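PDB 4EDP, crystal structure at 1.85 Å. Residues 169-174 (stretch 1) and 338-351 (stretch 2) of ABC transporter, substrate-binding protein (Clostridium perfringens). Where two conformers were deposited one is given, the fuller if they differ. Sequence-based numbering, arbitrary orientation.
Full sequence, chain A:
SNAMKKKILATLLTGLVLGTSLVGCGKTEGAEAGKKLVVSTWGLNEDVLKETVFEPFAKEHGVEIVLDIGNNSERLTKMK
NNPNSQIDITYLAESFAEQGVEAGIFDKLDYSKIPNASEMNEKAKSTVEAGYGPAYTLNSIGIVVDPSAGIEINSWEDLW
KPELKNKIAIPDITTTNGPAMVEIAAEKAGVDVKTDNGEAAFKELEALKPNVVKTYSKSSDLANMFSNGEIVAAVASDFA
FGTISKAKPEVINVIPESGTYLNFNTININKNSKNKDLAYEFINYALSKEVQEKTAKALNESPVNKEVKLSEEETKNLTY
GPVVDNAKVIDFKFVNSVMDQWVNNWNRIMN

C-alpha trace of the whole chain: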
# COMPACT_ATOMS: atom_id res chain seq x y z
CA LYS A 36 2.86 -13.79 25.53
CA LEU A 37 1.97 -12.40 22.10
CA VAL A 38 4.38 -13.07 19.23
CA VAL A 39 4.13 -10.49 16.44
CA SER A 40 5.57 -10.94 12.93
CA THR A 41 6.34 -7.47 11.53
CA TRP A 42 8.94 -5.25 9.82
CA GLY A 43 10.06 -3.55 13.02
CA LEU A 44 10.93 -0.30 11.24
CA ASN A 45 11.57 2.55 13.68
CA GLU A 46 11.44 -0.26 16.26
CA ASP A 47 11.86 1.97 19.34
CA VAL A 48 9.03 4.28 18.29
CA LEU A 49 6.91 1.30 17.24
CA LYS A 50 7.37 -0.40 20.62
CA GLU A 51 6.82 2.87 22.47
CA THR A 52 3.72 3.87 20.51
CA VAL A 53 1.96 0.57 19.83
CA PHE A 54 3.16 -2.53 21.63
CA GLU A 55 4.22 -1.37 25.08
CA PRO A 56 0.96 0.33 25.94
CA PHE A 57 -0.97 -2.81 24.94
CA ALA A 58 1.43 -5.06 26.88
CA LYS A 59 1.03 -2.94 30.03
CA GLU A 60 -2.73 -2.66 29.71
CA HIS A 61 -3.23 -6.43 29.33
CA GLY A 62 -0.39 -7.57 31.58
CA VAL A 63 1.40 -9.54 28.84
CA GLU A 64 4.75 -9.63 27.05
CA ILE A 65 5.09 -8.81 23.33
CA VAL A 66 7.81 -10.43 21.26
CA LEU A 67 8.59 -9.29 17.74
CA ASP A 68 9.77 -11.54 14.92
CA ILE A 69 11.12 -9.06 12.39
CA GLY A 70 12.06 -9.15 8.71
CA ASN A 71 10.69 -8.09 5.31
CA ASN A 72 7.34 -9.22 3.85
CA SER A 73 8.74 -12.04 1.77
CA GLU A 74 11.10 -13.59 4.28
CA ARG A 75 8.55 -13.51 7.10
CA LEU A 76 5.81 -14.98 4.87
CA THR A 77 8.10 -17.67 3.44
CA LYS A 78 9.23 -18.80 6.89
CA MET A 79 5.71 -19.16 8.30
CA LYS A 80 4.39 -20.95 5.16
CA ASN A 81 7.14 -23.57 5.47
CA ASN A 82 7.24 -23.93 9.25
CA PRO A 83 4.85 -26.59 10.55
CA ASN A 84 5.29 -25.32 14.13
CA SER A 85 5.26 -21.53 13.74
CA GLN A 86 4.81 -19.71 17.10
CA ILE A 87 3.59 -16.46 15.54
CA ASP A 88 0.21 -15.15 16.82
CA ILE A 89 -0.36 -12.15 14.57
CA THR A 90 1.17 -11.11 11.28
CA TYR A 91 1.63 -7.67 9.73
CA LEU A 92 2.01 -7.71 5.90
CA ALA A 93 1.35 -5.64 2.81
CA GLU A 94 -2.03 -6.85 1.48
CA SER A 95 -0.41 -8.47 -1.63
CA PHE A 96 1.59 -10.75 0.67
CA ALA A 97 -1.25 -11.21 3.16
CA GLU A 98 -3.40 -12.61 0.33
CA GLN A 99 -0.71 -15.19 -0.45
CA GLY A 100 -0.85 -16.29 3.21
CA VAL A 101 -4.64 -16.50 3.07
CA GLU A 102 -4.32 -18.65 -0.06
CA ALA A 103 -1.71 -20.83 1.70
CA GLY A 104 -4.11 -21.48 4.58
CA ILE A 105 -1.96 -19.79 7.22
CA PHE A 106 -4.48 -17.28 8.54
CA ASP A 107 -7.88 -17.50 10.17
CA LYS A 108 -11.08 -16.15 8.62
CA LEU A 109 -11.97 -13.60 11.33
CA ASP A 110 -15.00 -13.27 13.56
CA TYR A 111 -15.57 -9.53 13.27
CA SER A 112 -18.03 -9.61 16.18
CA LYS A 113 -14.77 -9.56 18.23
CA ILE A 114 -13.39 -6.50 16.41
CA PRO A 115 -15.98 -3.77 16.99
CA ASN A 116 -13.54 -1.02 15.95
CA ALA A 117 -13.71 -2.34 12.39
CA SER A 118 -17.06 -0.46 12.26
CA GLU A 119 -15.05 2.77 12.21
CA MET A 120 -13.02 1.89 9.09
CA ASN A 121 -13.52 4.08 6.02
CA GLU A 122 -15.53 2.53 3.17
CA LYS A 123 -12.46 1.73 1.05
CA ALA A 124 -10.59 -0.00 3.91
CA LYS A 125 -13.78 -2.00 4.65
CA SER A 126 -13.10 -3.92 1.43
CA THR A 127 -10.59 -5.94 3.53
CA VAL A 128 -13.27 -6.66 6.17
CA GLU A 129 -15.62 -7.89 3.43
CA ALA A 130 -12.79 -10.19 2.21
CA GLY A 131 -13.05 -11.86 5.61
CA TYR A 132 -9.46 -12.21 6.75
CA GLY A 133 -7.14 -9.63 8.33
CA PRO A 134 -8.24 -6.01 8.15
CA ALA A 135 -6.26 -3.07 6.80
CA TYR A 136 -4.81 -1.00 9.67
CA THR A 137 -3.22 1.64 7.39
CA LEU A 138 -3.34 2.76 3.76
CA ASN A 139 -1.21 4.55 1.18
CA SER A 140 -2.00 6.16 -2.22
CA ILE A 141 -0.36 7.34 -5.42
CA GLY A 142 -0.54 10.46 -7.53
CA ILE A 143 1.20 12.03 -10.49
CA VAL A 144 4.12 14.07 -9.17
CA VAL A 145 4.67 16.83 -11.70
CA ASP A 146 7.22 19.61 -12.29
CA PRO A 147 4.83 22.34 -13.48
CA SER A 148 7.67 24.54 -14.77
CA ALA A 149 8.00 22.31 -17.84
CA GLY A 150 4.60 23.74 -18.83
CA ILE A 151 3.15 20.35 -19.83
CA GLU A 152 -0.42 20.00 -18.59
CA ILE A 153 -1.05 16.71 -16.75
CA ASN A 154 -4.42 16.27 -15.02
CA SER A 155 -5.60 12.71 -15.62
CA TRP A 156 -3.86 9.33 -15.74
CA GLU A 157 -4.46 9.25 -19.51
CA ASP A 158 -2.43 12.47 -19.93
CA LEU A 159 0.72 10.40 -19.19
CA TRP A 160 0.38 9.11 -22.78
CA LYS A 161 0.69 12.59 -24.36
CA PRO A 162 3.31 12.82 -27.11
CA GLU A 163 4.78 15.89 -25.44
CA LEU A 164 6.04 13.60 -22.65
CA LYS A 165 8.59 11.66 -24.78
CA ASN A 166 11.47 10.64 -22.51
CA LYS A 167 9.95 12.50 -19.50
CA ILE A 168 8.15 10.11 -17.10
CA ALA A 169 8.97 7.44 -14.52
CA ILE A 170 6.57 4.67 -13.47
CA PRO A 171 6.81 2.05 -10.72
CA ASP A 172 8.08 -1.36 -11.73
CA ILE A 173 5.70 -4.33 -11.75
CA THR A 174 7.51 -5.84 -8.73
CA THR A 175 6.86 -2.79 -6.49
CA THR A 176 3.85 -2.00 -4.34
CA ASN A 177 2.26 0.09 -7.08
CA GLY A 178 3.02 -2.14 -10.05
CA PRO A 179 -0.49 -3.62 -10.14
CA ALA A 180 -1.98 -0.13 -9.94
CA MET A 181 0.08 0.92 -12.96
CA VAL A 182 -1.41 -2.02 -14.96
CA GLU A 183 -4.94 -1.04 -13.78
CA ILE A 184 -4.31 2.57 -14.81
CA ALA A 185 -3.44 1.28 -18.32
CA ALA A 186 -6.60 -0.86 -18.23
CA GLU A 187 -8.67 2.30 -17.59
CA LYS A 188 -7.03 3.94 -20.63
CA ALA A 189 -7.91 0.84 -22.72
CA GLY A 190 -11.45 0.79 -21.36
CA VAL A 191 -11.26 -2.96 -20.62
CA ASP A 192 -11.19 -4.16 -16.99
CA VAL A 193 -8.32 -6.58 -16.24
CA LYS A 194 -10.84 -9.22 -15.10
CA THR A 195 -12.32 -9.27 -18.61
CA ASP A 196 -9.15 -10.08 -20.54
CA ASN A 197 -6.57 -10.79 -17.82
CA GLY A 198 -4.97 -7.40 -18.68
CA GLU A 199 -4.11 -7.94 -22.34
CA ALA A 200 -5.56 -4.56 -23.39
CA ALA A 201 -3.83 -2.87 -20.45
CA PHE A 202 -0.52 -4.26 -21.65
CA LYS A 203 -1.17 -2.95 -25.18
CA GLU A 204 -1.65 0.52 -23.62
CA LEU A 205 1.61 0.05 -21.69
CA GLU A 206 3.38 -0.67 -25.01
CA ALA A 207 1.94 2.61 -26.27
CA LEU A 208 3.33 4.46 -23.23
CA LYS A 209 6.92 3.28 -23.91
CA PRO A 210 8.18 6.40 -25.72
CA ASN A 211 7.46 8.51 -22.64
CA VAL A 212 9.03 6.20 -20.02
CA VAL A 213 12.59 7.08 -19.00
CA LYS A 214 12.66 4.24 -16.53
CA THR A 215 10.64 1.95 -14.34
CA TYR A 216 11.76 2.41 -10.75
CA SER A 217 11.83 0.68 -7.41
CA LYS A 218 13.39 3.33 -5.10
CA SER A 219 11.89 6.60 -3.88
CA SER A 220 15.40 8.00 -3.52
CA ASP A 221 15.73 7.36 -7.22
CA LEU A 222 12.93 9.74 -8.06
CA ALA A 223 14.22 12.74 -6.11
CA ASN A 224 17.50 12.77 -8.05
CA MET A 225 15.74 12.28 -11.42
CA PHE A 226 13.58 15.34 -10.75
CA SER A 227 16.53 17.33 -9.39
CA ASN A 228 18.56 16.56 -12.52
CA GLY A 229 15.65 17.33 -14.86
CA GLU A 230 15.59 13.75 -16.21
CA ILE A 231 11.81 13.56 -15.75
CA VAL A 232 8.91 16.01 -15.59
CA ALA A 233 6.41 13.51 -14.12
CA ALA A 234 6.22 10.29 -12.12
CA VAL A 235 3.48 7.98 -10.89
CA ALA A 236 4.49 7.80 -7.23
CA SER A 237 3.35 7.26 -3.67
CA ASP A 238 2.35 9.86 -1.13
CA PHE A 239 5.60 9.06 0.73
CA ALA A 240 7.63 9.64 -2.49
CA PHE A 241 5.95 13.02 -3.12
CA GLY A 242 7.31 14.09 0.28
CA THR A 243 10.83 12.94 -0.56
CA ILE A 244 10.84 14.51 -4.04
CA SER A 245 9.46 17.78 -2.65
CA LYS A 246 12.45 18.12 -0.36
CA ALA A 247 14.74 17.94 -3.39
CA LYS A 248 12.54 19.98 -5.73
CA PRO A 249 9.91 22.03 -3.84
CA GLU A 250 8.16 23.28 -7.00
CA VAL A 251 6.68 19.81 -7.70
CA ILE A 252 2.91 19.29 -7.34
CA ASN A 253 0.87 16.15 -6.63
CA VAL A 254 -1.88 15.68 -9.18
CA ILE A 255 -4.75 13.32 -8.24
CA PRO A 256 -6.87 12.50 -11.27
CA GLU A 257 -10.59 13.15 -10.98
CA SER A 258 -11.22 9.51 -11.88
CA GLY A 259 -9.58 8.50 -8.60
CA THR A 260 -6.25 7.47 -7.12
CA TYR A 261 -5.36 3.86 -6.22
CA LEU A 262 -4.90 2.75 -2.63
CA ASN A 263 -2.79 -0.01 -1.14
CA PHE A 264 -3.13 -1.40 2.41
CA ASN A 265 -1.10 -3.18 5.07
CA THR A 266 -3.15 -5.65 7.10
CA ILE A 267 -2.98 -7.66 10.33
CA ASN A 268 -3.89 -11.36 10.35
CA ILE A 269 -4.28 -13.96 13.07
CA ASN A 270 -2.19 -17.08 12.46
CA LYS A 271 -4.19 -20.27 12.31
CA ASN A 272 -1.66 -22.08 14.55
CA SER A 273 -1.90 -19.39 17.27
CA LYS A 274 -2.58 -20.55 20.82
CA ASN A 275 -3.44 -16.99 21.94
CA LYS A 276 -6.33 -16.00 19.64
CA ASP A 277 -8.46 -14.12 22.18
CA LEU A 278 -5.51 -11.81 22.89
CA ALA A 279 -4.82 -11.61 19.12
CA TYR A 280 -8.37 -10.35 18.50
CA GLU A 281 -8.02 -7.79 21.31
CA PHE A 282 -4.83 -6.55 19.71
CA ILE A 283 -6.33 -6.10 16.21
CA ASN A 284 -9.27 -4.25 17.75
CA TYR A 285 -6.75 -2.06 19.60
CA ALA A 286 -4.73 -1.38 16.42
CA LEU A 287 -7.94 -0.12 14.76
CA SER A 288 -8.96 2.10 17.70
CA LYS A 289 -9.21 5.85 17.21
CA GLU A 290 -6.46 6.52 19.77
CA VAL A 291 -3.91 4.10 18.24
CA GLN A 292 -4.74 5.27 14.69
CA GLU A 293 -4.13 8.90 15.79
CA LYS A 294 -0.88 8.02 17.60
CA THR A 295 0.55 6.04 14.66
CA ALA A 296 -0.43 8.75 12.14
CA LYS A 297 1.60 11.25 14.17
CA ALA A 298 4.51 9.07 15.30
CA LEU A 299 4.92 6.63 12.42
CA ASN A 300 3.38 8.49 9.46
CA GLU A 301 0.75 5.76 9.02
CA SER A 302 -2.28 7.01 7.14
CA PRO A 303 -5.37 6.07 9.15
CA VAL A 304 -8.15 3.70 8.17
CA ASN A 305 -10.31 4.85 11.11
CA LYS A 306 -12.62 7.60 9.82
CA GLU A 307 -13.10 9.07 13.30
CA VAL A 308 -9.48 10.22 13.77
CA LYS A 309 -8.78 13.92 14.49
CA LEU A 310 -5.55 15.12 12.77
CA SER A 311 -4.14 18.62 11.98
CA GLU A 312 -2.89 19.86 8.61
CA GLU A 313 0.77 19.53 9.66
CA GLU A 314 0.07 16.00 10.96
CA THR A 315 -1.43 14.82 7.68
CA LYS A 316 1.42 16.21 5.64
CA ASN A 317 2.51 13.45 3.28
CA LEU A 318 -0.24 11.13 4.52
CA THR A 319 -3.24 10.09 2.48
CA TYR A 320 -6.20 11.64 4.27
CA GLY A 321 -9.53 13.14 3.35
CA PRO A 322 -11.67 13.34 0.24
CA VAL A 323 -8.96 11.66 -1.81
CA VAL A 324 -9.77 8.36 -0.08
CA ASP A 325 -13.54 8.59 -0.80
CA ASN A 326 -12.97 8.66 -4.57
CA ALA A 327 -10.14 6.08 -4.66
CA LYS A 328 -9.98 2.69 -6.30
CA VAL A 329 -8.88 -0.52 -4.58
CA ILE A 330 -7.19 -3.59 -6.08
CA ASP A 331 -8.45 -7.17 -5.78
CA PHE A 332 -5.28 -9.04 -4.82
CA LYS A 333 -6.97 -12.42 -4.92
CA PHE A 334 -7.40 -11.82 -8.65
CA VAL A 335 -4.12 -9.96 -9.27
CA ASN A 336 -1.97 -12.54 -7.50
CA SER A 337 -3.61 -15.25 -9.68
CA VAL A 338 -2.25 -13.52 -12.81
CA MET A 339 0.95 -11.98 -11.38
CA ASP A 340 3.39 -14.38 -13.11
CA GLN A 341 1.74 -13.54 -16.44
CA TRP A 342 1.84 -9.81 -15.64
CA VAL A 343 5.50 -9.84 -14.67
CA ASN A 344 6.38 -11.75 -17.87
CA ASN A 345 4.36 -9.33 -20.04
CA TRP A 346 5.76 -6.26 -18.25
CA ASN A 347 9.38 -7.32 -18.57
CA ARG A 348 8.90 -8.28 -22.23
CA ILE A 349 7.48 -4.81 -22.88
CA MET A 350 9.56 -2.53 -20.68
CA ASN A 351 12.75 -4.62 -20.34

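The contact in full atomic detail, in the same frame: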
# COMPACT_ATOMS: atom_id res chain seq x y z
N ALA A 169 8.53 8.65 -15.22
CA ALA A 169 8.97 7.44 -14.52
C ALA A 169 7.72 6.78 -13.94
O ALA A 169 6.81 7.47 -13.45
CB ALA A 169 9.99 7.76 -13.41
N ILE A 170 7.68 5.45 -13.99
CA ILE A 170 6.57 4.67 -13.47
C ILE A 170 7.14 3.55 -12.58
O ILE A 170 8.28 3.11 -12.75
CB ILE A 170 5.67 4.10 -14.59
CG1 ILE A 170 6.42 3.07 -15.44
CG2 ILE A 170 5.12 5.25 -15.49
CD1 ILE A 170 5.62 2.48 -16.64
N PRO A 171 6.35 3.11 -11.60
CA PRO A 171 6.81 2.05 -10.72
C PRO A 171 6.90 0.72 -11.44
O PRO A 171 6.05 0.41 -12.30
CB PRO A 171 5.71 2.00 -9.64
CG PRO A 171 4.51 2.46 -10.33
CD PRO A 171 5.00 3.57 -11.24
N ASP A 172 7.91 -0.07 -11.10
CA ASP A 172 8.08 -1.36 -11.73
C ASP A 172 6.99 -2.32 -11.25
O ASP A 172 6.41 -2.15 -10.16
CB ASP A 172 9.45 -1.96 -11.41
CG ASP A 172 9.74 -3.18 -12.25
OD1 ASP A 172 9.67 -3.07 -13.49
OD2 ASP A 172 10.04 -4.23 -11.66
N ILE A 173 6.72 -3.33 -12.06
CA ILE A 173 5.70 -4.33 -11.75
C ILE A 173 5.92 -5.03 -10.41
O ILE A 173 4.94 -5.42 -9.76
CB ILE A 173 5.59 -5.38 -12.88
CG1 ILE A 173 4.34 -6.25 -12.70
CG2 ILE A 173 6.88 -6.21 -12.98
CD1 ILE A 173 2.99 -5.44 -12.73
N THR A 174 7.17 -5.16 -9.99
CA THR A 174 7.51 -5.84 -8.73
C THR A 174 7.38 -4.98 -7.46
O THR A 174 7.62 -5.47 -6.36
CB THR A 174 8.97 -6.39 -8.78
OG1 THR A 174 9.89 -5.32 -8.96
CG2 THR A 174 9.12 -7.39 -9.91
N VAL A 338 -2.79 -13.81 -11.49
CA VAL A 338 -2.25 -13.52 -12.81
C VAL A 338 -0.89 -12.81 -12.76
O VAL A 338 -0.36 -12.41 -13.78
CB VAL A 338 -3.22 -12.63 -13.66
CG1 VAL A 338 -4.50 -13.40 -14.02
CG2 VAL A 338 -3.55 -11.30 -12.96
N MET A 339 -0.30 -12.72 -11.57
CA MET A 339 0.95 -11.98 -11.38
C MET A 339 2.12 -12.51 -12.23
O MET A 339 2.87 -11.72 -12.79
CB MET A 339 1.32 -11.96 -9.89
CG MET A 339 2.32 -10.85 -9.54
SD MET A 339 1.66 -9.21 -9.91
CE MET A 339 3.07 -8.19 -9.45
N ASP A 340 2.28 -13.83 -12.32
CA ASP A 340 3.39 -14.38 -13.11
C ASP A 340 3.25 -13.94 -14.58
O ASP A 340 4.23 -13.55 -15.22
CB ASP A 340 3.46 -15.91 -13.01
CG ASP A 340 3.90 -16.39 -11.63
OD1 ASP A 340 4.42 -15.58 -10.83
OD2 ASP A 340 3.75 -17.60 -11.36
N GLN A 341 2.03 -13.97 -15.08
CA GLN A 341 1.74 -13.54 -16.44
C GLN A 341 2.06 -12.05 -16.59
O GLN A 341 2.71 -11.64 -17.56
CB GLN A 341 0.27 -13.80 -16.78
CG GLN A 341 -0.16 -13.40 -18.19
CD GLN A 341 -1.62 -13.76 -18.48
OE1 GLN A 341 -2.22 -14.56 -17.76
NE2 GLN A 341 -2.20 -13.18 -19.53
N TRP A 342 1.61 -11.26 -15.63
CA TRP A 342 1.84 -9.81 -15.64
C TRP A 342 3.31 -9.45 -15.62
O TRP A 342 3.76 -8.61 -16.40
CB TRP A 342 1.09 -9.15 -14.49
CG TRP A 342 -0.37 -8.96 -14.76
CD1 TRP A 342 -1.14 -9.63 -15.68
CD2 TRP A 342 -1.28 -8.13 -14.01
NE1 TRP A 342 -2.44 -9.21 -15.61
CE2 TRP A 342 -2.57 -8.31 -14.58
CE3 TRP A 342 -1.13 -7.24 -12.95
CZ2 TRP A 342 -3.68 -7.62 -14.11
CZ3 TRP A 342 -2.24 -6.56 -12.48
CH2 TRP A 342 -3.50 -6.76 -13.06
N VAL A 343 4.07 -10.07 -14.74
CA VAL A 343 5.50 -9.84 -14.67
C VAL A 343 6.17 -10.19 -16.01
O VAL A 343 6.99 -9.43 -16.52
CB VAL A 343 6.13 -10.63 -13.52
CG1 VAL A 343 7.63 -10.58 -13.60
CG2 VAL A 343 5.62 -10.08 -12.19
N ASN A 344 5.83 -11.35 -16.58
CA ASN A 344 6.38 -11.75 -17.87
C ASN A 344 6.07 -10.71 -18.95
O ASN A 344 6.96 -10.24 -19.66
CB ASN A 344 5.86 -13.12 -18.31
CG ASN A 344 6.46 -14.26 -17.51
OD1 ASN A 344 7.35 -14.05 -16.69
ND2 ASN A 344 5.99 -15.48 -17.77
N ASN A 345 4.80 -10.34 -19.06
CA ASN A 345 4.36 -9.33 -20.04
C ASN A 345 5.06 -7.98 -19.85
O ASN A 345 5.49 -7.35 -20.82
CB ASN A 345 2.86 -9.08 -19.93
CG ASN A 345 2.01 -10.17 -20.58
OD1 ASN A 345 2.48 -10.92 -21.43
ND2 ASN A 345 0.73 -10.21 -20.20
N TRP A 346 5.15 -7.55 -18.60
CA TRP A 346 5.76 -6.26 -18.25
C TRP A 346 7.22 -6.23 -18.66
O TRP A 346 7.65 -5.30 -19.35
CB TRP A 346 5.66 -6.04 -16.75
CG TRP A 346 6.23 -4.73 -16.26
CD1 TRP A 346 7.55 -4.46 -15.98
CD2 TRP A 346 5.50 -3.54 -15.94
NE1 TRP A 346 7.67 -3.17 -15.52
CE2 TRP A 346 6.43 -2.59 -15.48
CE3 TRP A 346 4.14 -3.19 -15.98
CZ2 TRP A 346 6.05 -1.31 -15.09
CZ3 TRP A 346 3.76 -1.92 -15.60
CH2 TRP A 346 4.71 -0.99 -15.15
N ASN A 347 7.97 -7.24 -18.24
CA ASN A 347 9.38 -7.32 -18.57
C ASN A 347 9.62 -7.40 -20.08
O ASN A 347 10.55 -6.80 -20.59
CB ASN A 347 10.05 -8.48 -17.83
CG ASN A 347 10.15 -8.25 -16.33
OD1 ASN A 347 10.10 -7.10 -15.87
ND2 ASN A 347 10.32 -9.32 -15.56
N ARG A 348 8.79 -8.16 -20.78
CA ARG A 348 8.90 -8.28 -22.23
C ARG A 348 8.73 -6.91 -22.88
O ARG A 348 9.45 -6.55 -23.81
CB ARG A 348 7.84 -9.26 -22.75
CG ARG A 348 7.75 -9.39 -24.27
CD ARG A 348 6.71 -10.43 -24.66
NE ARG A 348 5.40 -10.14 -24.08
CZ ARG A 348 4.49 -9.33 -24.63
NH1 ARG A 348 4.74 -8.72 -25.78
NH2 ARG A 348 3.33 -9.12 -24.02
N ILE A 349 7.79 -6.14 -22.36
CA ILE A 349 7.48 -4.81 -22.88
C ILE A 349 8.43 -3.69 -22.49
O ILE A 349 8.85 -2.90 -23.33
CB ILE A 349 6.11 -4.32 -22.39
CG1 ILE A 349 4.99 -5.05 -23.12
CG2 ILE A 349 5.96 -2.84 -22.65
CD1 ILE A 349 3.62 -4.61 -22.65
N MET A 350 8.72 -3.60 -21.20
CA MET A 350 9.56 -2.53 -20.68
C MET A 350 11.05 -2.86 -20.67
O MET A 350 11.88 -1.97 -20.85
CB MET A 350 9.11 -2.19 -19.25
CG MET A 350 7.69 -1.62 -19.11
SD MET A 350 7.54 0.05 -19.76
CE MET A 350 5.75 0.25 -19.79
N ASN A 351 11.37 -4.14 -20.49
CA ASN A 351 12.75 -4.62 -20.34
C ASN A 351 13.25 -4.26 -18.95
O ASN A 351 12.45 -4.00 -18.05
CB ASN A 351 13.72 -4.08 -21.40
CG ASN A 351 13.48 -4.68 -22.77
OD1 ASN A 351 12.40 -5.19 -23.06
ND2 ASN A 351 14.50 -4.61 -23.62
OXT ASN A 351 14.46 -4.21 -18.72
O HOH W 1 10.83 -6.34 -13.33
O HOH W 2 11.18 -3.05 -16.06

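A strand end that runs into a loop can be held against a helix far away in sequence by a few large side chains, and the C-terminal helix of this substrate-binding protein is a compact example. The strand 169-171 and the helix 338-350 run nearly antiparallel, at 162°, but their axes come no closer than 13.2 Å. The space between is bridged by side chains and by the loop that follows the strand.

Ala169 lies out of reach, so the contact begins with Ile170. Its CA-to-CB bond points toward the helix, and the p, t rotamer places CD1 3.9 Å from CH2 of Trp346 and equally 3.9 Å from CE of Met350. One methyl group thus meets residues a helical turn apart, in a wholly apolar contact.

Pro171 contributes mainly through its backbone. Its O lies 3.3 Å from CZ2 of Trp346, and this carbonyl, buried by the contact, has no hydrogen-bonding partner in the model.

Asp172 supplies the polar element. Its CA-to-CB bond points away from the helix, yet the end of the side chain comes nearer, and OD1 accepts a hydrogen bond from NE1 of Trp346 at 2.9 Å. The distance is short, but the N-H...O angle of 127° makes the bond weak. Water extends the link: one molecule donates to both Asp172 OD2 (2.8 Å) and Asn347 OD1 (2.7 Å), while another donates to Asp172 OD1 (3.0 Å) and the terminal Asn351 O (2.5 Å). The carboxylate also bonds within its own loop: Thr174 OG1 donates to Asp172 OD2 at 2.9 Å.

Ile173 is the centre of the contact, with 133 Å² covered by the helix, the largest area of any residue here. It is also where the backbones draw together, its CA standing 6.2 Å from CA of Val343. The CB of Ile173 sits over one face of the Trp346 indole, 3.6 Å from the centroid of the five-membered ring and only 14° off its normal, the geometry of a CH-pi interaction. CG1 packs at 4.1 Å from CG2 of Val343 and 4.0 Å from CE of Met339, whose t, p, t side chain brings that methyl also to 3.4 Å from Ile173 O. CD1 reaches 4.5 Å from CE3 of Trp342.

Thr174 makes no direct contact with the helix. The principle is plain: one side chain, Trp346, meets four consecutive residues, Ile173 over a face of its ring, combining apolar packing with a single weak hydrogen bond.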